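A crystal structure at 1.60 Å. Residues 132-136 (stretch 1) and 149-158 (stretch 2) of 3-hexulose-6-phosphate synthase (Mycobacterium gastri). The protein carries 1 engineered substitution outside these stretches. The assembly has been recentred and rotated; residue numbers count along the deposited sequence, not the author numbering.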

# COMPACT_ATOMS: atom_id res chain seq x y z
N GLU A 132 -13.00 0.84 -7.92
CA GLU A 132 -13.55 1.54 -6.78
C GLU A 132 -13.33 3.03 -6.94
O GLU A 132 -12.20 3.50 -7.00
CB GLU A 132 -12.90 1.04 -5.48
CG GLU A 132 -13.52 1.65 -4.22
CD GLU A 132 -12.98 1.03 -2.94
OE1 GLU A 132 -13.26 -0.17 -2.69
OE2 GLU A 132 -12.29 1.74 -2.18
N MET A 133 -14.44 3.77 -7.07
CA MET A 133 -14.38 5.22 -7.18
C MET A 133 -14.26 5.58 -5.71
O MET A 133 -15.24 5.71 -4.98
CB MET A 133 -15.67 5.76 -7.79
CG MET A 133 -15.81 5.41 -9.27
SD MET A 133 -14.37 5.98 -10.20
CE MET A 133 -14.73 5.35 -11.85
N HIS A 134 -13.01 5.72 -5.29
CA HIS A 134 -12.66 5.94 -3.90
C HIS A 134 -12.04 7.28 -3.53
O HIS A 134 -11.13 7.78 -4.20
CB HIS A 134 -11.70 4.81 -3.51
CG HIS A 134 -11.41 4.72 -2.05
ND1 HIS A 134 -10.44 3.88 -1.54
CD2 HIS A 134 -11.96 5.34 -0.98
CE1 HIS A 134 -10.41 3.99 -0.23
NE2 HIS A 134 -11.32 4.87 0.14
N ALA A 135 -12.54 7.87 -2.45
CA ALA A 135 -12.00 9.12 -1.92
C ALA A 135 -11.58 8.73 -0.50
O ALA A 135 -12.41 8.36 0.32
CB ALA A 135 -13.08 10.20 -1.87
N GLY A 136 -10.28 8.77 -0.24
CA GLY A 136 -9.77 8.39 1.07
C GLY A 136 -10.17 9.32 2.20
O GLY A 136 -10.79 10.36 1.98
N GLY A 149 -18.46 13.95 -7.29
CA GLY A 149 -17.35 13.84 -8.22
C GLY A 149 -17.08 12.38 -8.52
O GLY A 149 -16.78 12.00 -9.65
N LEU A 150 -17.18 11.54 -7.48
CA LEU A 150 -16.96 10.11 -7.63
C LEU A 150 -18.11 9.48 -8.42
O LEU A 150 -17.89 8.60 -9.25
CB LEU A 150 -16.87 9.44 -6.26
CG LEU A 150 -15.71 9.85 -5.35
CD1 LEU A 150 -15.89 9.21 -3.98
CD2 LEU A 150 -14.38 9.43 -5.97
N LEU A 151 -19.33 9.94 -8.16
CA LEU A 151 -20.49 9.40 -8.85
C LEU A 151 -20.44 9.76 -10.33
O LEU A 151 -20.77 8.94 -11.19
CB LEU A 151 -21.78 9.93 -8.22
CG LEU A 151 -21.95 9.67 -6.72
CD1 LEU A 151 -23.31 10.15 -6.25
CD2 LEU A 151 -21.79 8.19 -6.43
N ALA A 152 -20.01 10.98 -10.64
CA ALA A 152 -19.91 11.43 -12.02
C ALA A 152 -18.87 10.59 -12.75
O ALA A 152 -19.07 10.20 -13.90
CB ALA A 152 -19.52 12.91 -12.06
N ALA A 153 -17.76 10.31 -12.08
CA ALA A 153 -16.70 9.51 -12.68
C ALA A 153 -17.20 8.09 -12.93
O ALA A 153 -16.91 7.51 -13.97
CB ALA A 153 -15.47 9.50 -11.78
N GLY A 154 -17.94 7.55 -11.97
CA GLY A 154 -18.46 6.20 -12.13
C GLY A 154 -19.39 6.09 -13.33
O GLY A 154 -19.30 5.15 -14.12
N GLU A 155 -20.27 7.07 -13.48
CA GLU A 155 -21.22 7.08 -14.59
C GLU A 155 -20.50 7.18 -15.94
O GLU A 155 -20.83 6.48 -16.89
CB GLU A 155 -22.19 8.25 -14.44
CG GLU A 155 -23.04 8.17 -13.18
CD GLU A 155 -23.74 9.47 -12.85
OE1 GLU A 155 -24.50 9.51 -11.86
OE2 GLU A 155 -23.52 10.47 -13.58
N LYS A 156 -19.50 8.05 -16.01
CA LYS A 156 -18.75 8.24 -17.25
C LYS A 156 -17.85 7.05 -17.58
O LYS A 156 -17.62 6.74 -18.75
CB LYS A 156 -17.92 9.51 -17.17
CG LYS A 156 -17.21 9.88 -18.47
CD LYS A 156 -16.55 11.25 -18.37
CE LYS A 156 -16.01 11.71 -19.72
NZ LYS A 156 -15.38 13.06 -19.64
N ALA A 157 -17.36 6.38 -16.55
CA ALA A 157 -16.45 5.25 -16.71
C ALA A 157 -17.03 4.09 -17.52
O ALA A 157 -16.32 3.47 -18.31
CB ALA A 157 -16.01 4.74 -15.34
N ARG A 158 -18.31 3.79 -17.31
CA ARG A 158 -18.95 2.69 -18.01
C ARG A 158 -18.18 1.39 -17.72
O ARG A 158 -17.88 0.59 -18.62
CB ARG A 158 -19.02 2.98 -19.51
CG ARG A 158 -19.97 4.13 -19.83
CD ARG A 158 -19.94 4.50 -21.31
NE ARG A 158 -20.94 5.50 -21.66
CZ ARG A 158 -20.91 6.78 -21.28
NH1 ARG A 158 -19.92 7.22 -20.51
NH2 ARG A 158 -21.86 7.61 -21.66

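What holds the strand against the helix? Apolar packing does, and Met133 is at its centre. Its CA-to-CB bond points toward the helix, and with chi1 and chi2 both m and chi3 t the side chain runs along the helix surface. The contacts follow in order: Met133 CB lies 4.2 Å from Leu150 CB, Met133 SD 4.0 Å from Ala153 CB, and Met133 CE 3.8 Å from Ala157 CB. One flexible side chain thus spans two turns of helix, meeting residues spaced three and four apart, the interval that brings them to one face.

What does Leu150 add to the apolar packing? Leu150, in the m,t rotamer, extends its two methyls toward the chain at Met133 to Ala135. Its CD1 sits 3.7 Å from Ala135 CB; Ala135, just past the strand, is the next residue after Met133 whose CA-to-CB bond points toward the helix. Between them, His134 turns its CA-to-CB bond away, in the alternation usual for an extended chain.

Where do side chains meet backbone? Leu150 CD1 lies 3.7 Å from Met133 O, and His134, which offers mainly backbone, has its C atom 4.0 Å from Leu150 CD2, while Met133 CE lies 3.7 Å from Ala153 O and 3.8 Å from Gly154 CA. Gly154 meets the methionine through its backbone; an ideal CB there would point sideways and lie 3.8 Å from Met133 CG, close but without a clash.

Do polar groups tie the two segments together? No hydrogen bond crosses between them. The helix satisfies its own backbone instead: Ala153 O, although touched by the methionine methyl, accepts from Ala157 N at 2.9 Å, and Leu150 O accepts from Gly154 N at 2.9 Å. Beyond the contact, Arg158 has positive phi, and its NH1 donates to Lys156 O at 2.9 Å.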